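PDB 2W3Y: virulence factor from Pectobacterium carotovorum, which is an S-palmitoylated virulence factor that binds lipid vesicles and probably acts at membranes of its Drosophila host. Local coordinates for residues Val71-Ala76 with Asn245-Tyr250; Asn79-Ser84 with Lys95-Gln100. All blocks are in the same frame, centred on the assembly; numbering follows the deposited sequence.

Contact 1: Val71-Ala76 with Asn245-Tyr250; sequences VAVASA and NFLDKY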
ATOM      1  N   VAL A  71       2.196   4.867   6.265  1.00 20.22           N
ATOM      2  CA  VAL A  71       1.443   5.139   5.031  1.00 20.74           C
ATOM      3  C   VAL A  71       0.761   6.512   5.072  1.00 20.18           C
ATOM      4  O   VAL A  71       0.875   7.284   4.101  1.00 20.93           O
ATOM      5  CB  VAL A  71       0.429   3.962   4.666  1.00 19.96           C
ATOM      6  CG1 VAL A  71      -0.489   4.356   3.485  1.00 20.82           C
ATOM      7  CG2 VAL A  71       1.196   2.681   4.345  1.00 20.57           C
ATOM      8  N   ALA A  72       0.089   6.833   6.188  1.00 20.00           N
ATOM      9  CA  ALA A  72      -0.569   8.142   6.361  1.00 20.58           C
ATOM     10  C   ALA A  72       0.453   9.310   6.431  1.00 21.02           C
ATOM     11  O   ALA A  72       0.201  10.384   5.876  1.00 20.83           O
ATOM     12  CB  ALA A  72      -1.484   8.155   7.610  1.00 19.88           C
ATOM     13  N   VAL A  73       1.599   9.080   7.085  1.00 21.42           N
ATOM     14  CA  VAL A  73       2.716  10.077   7.075  1.00 21.84           C
ATOM     15  C   VAL A  73       3.199  10.379   5.645  1.00 21.94           C
ATOM     16  O   VAL A  73       3.333  11.550   5.269  1.00 22.12           O
ATOM     17  CB  VAL A  73       3.899   9.657   8.010  1.00 22.05           C
ATOM     18  CG1 VAL A  73       5.176  10.480   7.734  1.00 23.23           C
ATOM     19  CG2 VAL A  73       3.496   9.811   9.448  1.00 22.94           C
ATOM     20  N   ALA A  74       3.426   9.339   4.840  1.00 21.92           N
ATOM     21  CA  ALA A  74       3.872   9.541   3.462  1.00 21.67           C
ATOM     22  C   ALA A  74       2.807  10.299   2.646  1.00 21.85           C
ATOM     23  O   ALA A  74       3.107  11.274   1.941  1.00 21.70           O
ATOM     24  CB  ALA A  74       4.235   8.220   2.809  1.00 21.26           C
ATOM     25  N   SER A  75       1.557   9.869   2.783  1.00 21.12           N
ATOM     26  CA  SER A  75       0.437  10.484   2.086  1.00 21.10           C
ATOM     27  C   SER A  75       0.235  11.961   2.423  1.00 20.81           C
ATOM     28  O   SER A  75      -0.075  12.755   1.534  1.00 20.18           O
ATOM     29  CB  SER A  75      -0.862   9.721   2.350  1.00 19.65           C
ATOM     30  OG  SER A  75      -1.896  10.295   1.576  1.00 22.92           O
ATOM     31  N   ALA A  76       0.396  12.311   3.702  1.00 20.75           N
ATOM     32  CA  ALA A  76       0.257  13.701   4.160  1.00 21.55           C
ATOM     33  C   ALA A  76       1.351  14.643   3.620  1.00 21.60           C
ATOM     34  O   ALA A  76       1.044  15.782   3.226  1.00 21.46           O
ATOM     35  CB  ALA A  76       0.150  13.764   5.683  1.00 21.20           C
ATOM     36  N   ASN A 245       8.600   9.147  17.952  1.00 30.46           N
ATOM     37  CA  ASN A 245       8.626  10.608  17.918  1.00 30.42           C
ATOM     38  C   ASN A 245       8.341  11.157  16.522  1.00 29.44           C
ATOM     39  O   ASN A 245       7.590  12.117  16.361  1.00 29.50           O
ATOM     40  CB  ASN A 245       9.974  11.164  18.421  1.00 30.45           C
ATOM     41  CG  ASN A 245      10.150  11.042  19.947  1.00 32.22           C
ATOM     42  OD1 ASN A 245       9.181  11.009  20.709  1.00 33.29           O
ATOM     43  ND2 ASN A 245      11.406  10.981  20.387  1.00 33.76           N
ATOM     44  N   PHE A 246       8.965  10.551  15.520  1.00 29.21           N
ATOM     45  CA  PHE A 246       8.766  10.951  14.127  1.00 28.29           C
ATOM     46  C   PHE A 246       7.301  10.753  13.719  1.00 27.47           C
ATOM     47  O   PHE A 246       6.668  11.659  13.168  1.00 26.83           O
ATOM     48  CB  PHE A 246       9.696  10.140  13.223  1.00 28.35           C
ATOM     49  CG  PHE A 246       9.480  10.379  11.756  1.00 28.94           C
ATOM     50  CD1 PHE A 246      10.141  11.415  11.102  1.00 28.98           C
ATOM     51  CD2 PHE A 246       8.627   9.550  11.022  1.00 29.40           C
ATOM     52  CE1 PHE A 246       9.949  11.653   9.746  1.00 29.45           C
ATOM     53  CE2 PHE A 246       8.428   9.779   9.660  1.00 29.42           C
ATOM     54  CZ  PHE A 246       9.083  10.840   9.027  1.00 30.17           C
ATOM     55  N   LEU A 247       6.774   9.563  13.992  1.00 27.27           N
ATOM     56  CA  LEU A 247       5.369   9.254  13.696  1.00 27.80           C
ATOM     57  C   LEU A 247       4.380  10.201  14.409  1.00 28.63           C
ATOM     58  O   LEU A 247       3.403  10.654  13.808  1.00 28.73           O
ATOM     59  CB  LEU A 247       5.058   7.782  13.992  1.00 27.21           C
ATOM     60  CG  LEU A 247       5.701   6.703  13.105  1.00 27.14           C
ATOM     61  CD1 LEU A 247       5.121   5.364  13.458  1.00 27.39           C
ATOM     62  CD2 LEU A 247       5.516   6.977  11.601  1.00 25.44           C
ATOM     63  N   ASP A 248       4.665  10.522  15.673  1.00 29.63           N
ATOM     64  CA  ASP A 248       3.874  11.490  16.439  1.00 30.18           C
ATOM     65  C   ASP A 248       3.904  12.913  15.857  1.00 29.40           C
ATOM     66  O   ASP A 248       2.881  13.593  15.812  1.00 29.07           O
ATOM     67  CB  ASP A 248       4.305  11.476  17.924  1.00 31.36           C
ATOM     68  CG  ASP A 248       3.696  10.318  18.700  1.00 34.90           C
ATOM     69  OD1 ASP A 248       2.728   9.697  18.189  1.00 38.97           O
ATOM     70  OD2 ASP A 248       4.162  10.026  19.830  1.00 37.96           O
ATOM     71  N   LYS A 249       5.067  13.341  15.377  1.00 28.63           N
ATOM     72  CA  LYS A 249       5.236  14.694  14.851  1.00 28.47           C
ATOM     73  C   LYS A 249       4.550  14.947  13.487  1.00 28.05           C
ATOM     74  O   LYS A 249       4.027  16.039  13.227  1.00 27.10           O
ATOM     75  CB  LYS A 249       6.736  15.028  14.772  1.00 28.45           C
ATOM     76  CG  LYS A 249       7.047  16.505  14.533  1.00 29.44           C
ATOM     77  CD  LYS A 249       8.545  16.807  14.677  1.00 28.67           C
ATOM     78  CE  LYS A 249       8.908  18.172  14.100  1.00 29.29           C
ATOM     79  NZ  LYS A 249      10.404  18.354  13.976  1.00 31.09           N
ATOM     80  N   TYR A 250       4.551  13.936  12.624  1.00 28.27           N
ATOM     81  CA  TYR A 250       4.130  14.126  11.242  1.00 27.88           C
ATOM     82  C   TYR A 250       2.867  13.345  10.890  1.00 28.32           C
ATOM     83  O   TYR A 250       2.542  13.175   9.705  1.00 27.62           O
ATOM     84  CB  TYR A 250       5.290  13.793  10.306  1.00 28.07           C
ATOM     85  CG  TYR A 250       6.489  14.717  10.513  1.00 28.61           C
ATOM     86  CD1 TYR A 250       6.407  16.069  10.175  1.00 28.49           C
ATOM     87  CD2 TYR A 250       7.682  14.243  11.056  1.00 27.70           C
ATOM     88  CE1 TYR A 250       7.483  16.932  10.365  1.00 31.09           C
ATOM     89  CE2 TYR A 250       8.778  15.103  11.253  1.00 30.16           C
ATOM     90  CZ  TYR A 250       8.662  16.441  10.906  1.00 29.86           C
ATOM     91  OH  TYR A 250       9.714  17.310  11.080  1.00 31.52           O
TER

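Contact 2: Asn79-Ser84 with Lys95-Gln100; sequences NKKAPS and KEVSNQ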
ATOM      1  N   ASN A  79       0.467  15.198  -0.114  1.00 24.08           N
ATOM      2  CA  ASN A  79      -0.651  16.129  -0.151  1.00 25.06           C
ATOM      3  C   ASN A  79      -0.231  17.598   0.003  1.00 25.72           C
ATOM      4  O   ASN A  79      -0.696  18.476  -0.742  1.00 25.60           O
ATOM      5  CB  ASN A  79      -1.648  15.780   0.951  1.00 25.17           C
ATOM      6  CG  ASN A  79      -2.940  16.558   0.826  1.00 25.22           C
ATOM      7  OD1 ASN A  79      -3.670  16.412  -0.149  1.00 24.57           O
ATOM      8  ND2 ASN A  79      -3.221  17.402   1.812  1.00 23.57           N
ATOM      9  N   LYS A  80       0.642  17.835   0.974  1.00 26.17           N
ATOM     10  CA  LYS A  80       1.260  19.134   1.187  1.00 27.67           C
ATOM     11  C   LYS A  80       2.222  19.514   0.049  1.00 27.71           C
ATOM     12  O   LYS A  80       2.141  20.623  -0.490  1.00 28.27           O
ATOM     13  CB  LYS A  80       1.988  19.154   2.543  1.00 27.44           C
ATOM     14  CG  LYS A  80       2.490  20.542   2.980  1.00 30.08           C
ATOM     15  CD  LYS A  80       1.395  21.611   2.885  1.00 32.86           C
ATOM     16  CE  LYS A  80       1.945  22.997   3.196  1.00 34.60           C
ATOM     17  NZ  LYS A  80       2.282  23.145   4.644  1.00 35.31           N
ATOM     18  N   LYS A  81       3.104  18.595  -0.329  1.00 27.86           N
ATOM     19  CA  LYS A  81       4.141  18.881  -1.331  1.00 28.04           C
ATOM     20  C   LYS A  81       3.594  19.116  -2.738  1.00 27.52           C
ATOM     21  O   LYS A  81       4.151  19.924  -3.477  1.00 27.08           O
ATOM     22  CB  LYS A  81       5.211  17.773  -1.336  1.00 28.25           C
ATOM     23  CG  LYS A  81       6.387  17.961  -2.310  1.00 29.75           C
ATOM     24  CD  LYS A  81       7.475  16.923  -2.048  1.00 30.29           C
ATOM     25  CE  LYS A  81       8.554  16.916  -3.145  1.00 33.18           C
ATOM     26  NZ  LYS A  81       9.273  18.221  -3.213  1.00 35.20           N
ATOM     27  N   ALA A  82       2.522  18.404  -3.117  1.00 25.92           N
ATOM     28  CA  ALA A  82       1.954  18.533  -4.463  1.00 25.77           C
ATOM     29  C   ALA A  82       1.543  19.983  -4.752  1.00 25.32           C
ATOM     30  O   ALA A  82       0.830  20.575  -3.959  1.00 25.27           O
ATOM     31  CB  ALA A  82       0.735  17.588  -4.642  1.00 25.20           C
ATOM     32  N   PRO A  83       2.019  20.560  -5.873  1.00 25.79           N
ATOM     33  CA  PRO A  83       1.690  21.947  -6.305  1.00 26.46           C
ATOM     34  C   PRO A  83       0.243  22.133  -6.781  1.00 26.58           C
ATOM     35  O   PRO A  83      -0.246  23.267  -6.870  1.00 27.03           O
ATOM     36  CB  PRO A  83       2.625  22.183  -7.495  1.00 26.65           C
ATOM     37  CG  PRO A  83       3.669  21.062  -7.434  1.00 27.70           C
ATOM     38  CD  PRO A  83       2.969  19.901  -6.780  1.00 25.99           C
ATOM     39  N   SER A  84      -0.416  21.031  -7.111  1.00 25.89           N
ATOM     40  CA  SER A  84      -1.769  21.061  -7.651  1.00 25.84           C
ATOM     41  C   SER A  84      -2.446  19.749  -7.307  1.00 25.33           C
ATOM     42  O   SER A  84      -1.779  18.760  -6.972  1.00 25.06           O
ATOM     43  CB  SER A  84      -1.747  21.226  -9.174  1.00 26.18           C
ATOM     44  OG  SER A  84      -1.134  20.102  -9.780  1.00 25.75           O
ATOM     45  N   LYS A  95       7.299   8.623  -4.796  1.00 24.21           N
ATOM     46  CA  LYS A  95       8.625   8.010  -4.778  1.00 26.06           C
ATOM     47  C   LYS A  95       9.682   8.888  -4.060  1.00 25.86           C
ATOM     48  O   LYS A  95      10.475   8.375  -3.263  1.00 26.45           O
ATOM     49  CB  LYS A  95       9.068   7.626  -6.197  1.00 26.05           C
ATOM     50  CG  LYS A  95      10.406   6.878  -6.260  1.00 28.30           C
ATOM     51  CD  LYS A  95      10.744   6.453  -7.692  1.00 28.87           C
ATOM     52  CE  LYS A  95      11.179   7.639  -8.543  1.00 34.00           C
ATOM     53  NZ  LYS A  95      11.467   7.254  -9.976  1.00 38.38           N
ATOM     54  N   GLU A  96       9.676  10.193  -4.333  1.00 26.77           N
ATOM     55  CA  GLU A  96      10.590  11.152  -3.663  1.00 26.96           C
ATOM     56  C   GLU A  96      10.465  11.089  -2.129  1.00 26.61           C
ATOM     57  O   GLU A  96      11.470  11.078  -1.406  1.00 26.92           O
ATOM     58  CB  GLU A  96      10.327  12.580  -4.176  1.00 27.04           C
ATOM     59  CG  GLU A  96      11.156  13.729  -3.517  1.00 29.20           C
ATOM     60  CD  GLU A  96      12.575  13.880  -4.077  1.00 35.34           C
ATOM     61  OE1 GLU A  96      13.022  13.005  -4.870  1.00 38.37           O
ATOM     62  OE2 GLU A  96      13.244  14.887  -3.728  1.00 36.38           O
ATOM     63  N   VAL A  97       9.228  11.011  -1.646  1.00 26.08           N
ATOM     64  CA  VAL A  97       8.937  11.012  -0.202  1.00 25.27           C
ATOM     65  C   VAL A  97       9.314   9.666   0.442  1.00 25.79           C
ATOM     66  O   VAL A  97       9.905   9.635   1.533  1.00 25.10           O
ATOM     67  CB  VAL A  97       7.452  11.415   0.069  1.00 25.49           C
ATOM     68  CG1 VAL A  97       7.036  11.126   1.512  1.00 24.36           C
ATOM     69  CG2 VAL A  97       7.205  12.914  -0.281  1.00 25.22           C
ATOM     70  N   SER A  98       8.987   8.556  -0.236  1.00 25.51           N
ATOM     71  CA  SER A  98       9.397   7.225   0.215  1.00 26.47           C
ATOM     72  C   SER A  98      10.931   7.022   0.260  1.00 26.77           C
ATOM     73  O   SER A  98      11.433   6.356   1.151  1.00 26.97           O
ATOM     74  CB  SER A  98       8.735   6.130  -0.646  1.00 26.34           C
ATOM     75  OG  SER A  98       7.319   6.275  -0.652  1.00 27.25           O
ATOM     76  N   ASN A  99      11.660   7.588  -0.702  1.00 27.89           N
ATOM     77  CA  ASN A  99      13.133   7.529  -0.720  1.00 29.20           C
ATOM     78  C   ASN A  99      13.781   8.255   0.474  1.00 29.49           C
ATOM     79  O   ASN A  99      14.975   8.132   0.707  1.00 30.19           O
ATOM     80  CB  ASN A  99      13.688   8.105  -2.030  1.00 29.40           C
ATOM     81  CG  ASN A  99      13.536   7.146  -3.214  1.00 30.39           C
ATOM     82  OD1 ASN A  99      13.432   5.924  -3.050  1.00 29.65           O
ATOM     83  ND2 ASN A  99      13.551   7.705  -4.417  1.00 31.12           N
ATOM     84  N   GLN A 100      12.978   9.003   1.221  1.00 30.17           N
ATOM     85  CA  GLN A 100      13.426   9.645   2.449  1.00 30.69           C
ATOM     86  C   GLN A 100      13.146   8.767   3.666  1.00 30.73           C
ATOM     87  O   GLN A 100      14.001   8.653   4.558  1.00 30.96           O
ATOM     88  CB  GLN A 100      12.791  11.026   2.599  1.00 31.11           C
ATOM     89  CG  GLN A 100      13.214  12.021   1.531  1.00 33.88           C
ATOM     90  CD  GLN A 100      14.722  12.261   1.495  1.00 37.13           C
ATOM     91  OE1 GLN A 100      15.367  12.038   0.472  1.00 38.78           O
ATOM     92  NE2 GLN A 100      15.285  12.717   2.614  1.00 38.50           N
TER

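Contact 1: Val71-Ala76 with Asn245-Tyr250
Val73 projects from helix 57-81 toward helix 237-250, and its two methyls divide the work between Phe246, Leu247 and Tyr250. Val73 CG1, placed anti to the backbone N (chi1 166°), approaches the Phe246 ring obliquely and lies 3.8 Å from Phe246 CE2. The same methyl also touches the first side-chain carbon of the tyrosine, Val73 CG1 to Tyr250 CB at 4.2 Å. The other branch, beside the backbone N, packs Val73 CG2 3.5 Å from Tyr250 O, while Leu247 CD2 lies 4.1 Å from Val73 CG2. The valine thus sits among an aromatic ring, an aliphatic branch and the Tyr250 carbonyl; the side-chain meetings are apolar, the shortest approach is to that backbone oxygen, and all four touching residues are buried. The Tyr250 ring leads away from Val73; Lys249 CG lies 3.9 Å above its plane, over the ring centre, and the Tyr250 hydroxyl is hydrogen-bonded to Asp11. The segment axes come no closer than 10.0 Å and cross at 46°, a separation bridged by the Val73 side chain; the nearest CA pair, Val73 and Tyr250, is 6.0 Å apart. Helix 9-18 joins the same cluster: Phe14 touches Val73 and meets Phe246 edge-to-face, and Lys249 forms a salt bridge with Asp11. Helix 91-105 supplies Leu101 and Phe105 against Phe246, while Leu247 packs back onto Leu66 and Phe70 of helix 57-81, so four helices meet round this core, and Ser75 reaches Tyr44 of strand 40-49 by a hydrogen bond.

Contact 2: Asn79-Ser84 with Lys95-Gln100
Lys81 reaches over from the end of helix 57-81 to Glu96 and Val97 on helix 91-105, bridging two consecutive helices joined by a loop in the Evf fold. The contact is mainly aliphatic. With CG anti to the backbone N (chi1 -178°) and the next two torsions also extended, the lysine chain spans much of the gap between backbones, whose nearest CA atoms, those of Lys81 and Val97, are 9.3 Å apart. Lys81 CD lies 4.4 Å from Val97 CG2, a loose van der Waals approach to the buried valine, which also touches Phe14 of helix 9-18. Glu96 crosses Lys81 at about a right angle and also touches Tyr13 of helix 9-18. Electrostatics may add a little: the opposite charges lie near each other without contact, with Lys81 NZ 5.2 Å from Glu96 OE2, so any attraction is probably modest at this exposed margin. The closest approach between the segments is between methylenes, Lys81 CE to Glu96 CG at 4.1 Å, where the lysine chain turns about its CD-CE bond (chi4 62°).

How the contacts relate
Helix 57-81 carries one side of both contacts: residues 71-76 serve contact 1, and residues 79-84, at and beyond its end, serve contact 2. The centres are 13 Å apart, on the same side of the chain's centre. Contact 2 is local, with 10 residues between its segments, and nested within the 168 residues between those of contact 1. They touch where the Ala74 carbonyl O of contact 1 packs 4.0 Å from Val97 CG1 of contact 2. Phe14 of helix 9-18 touches both. Contact 1 is buried, whereas contact 2 runs out to the surface through Lys81 and Glu96.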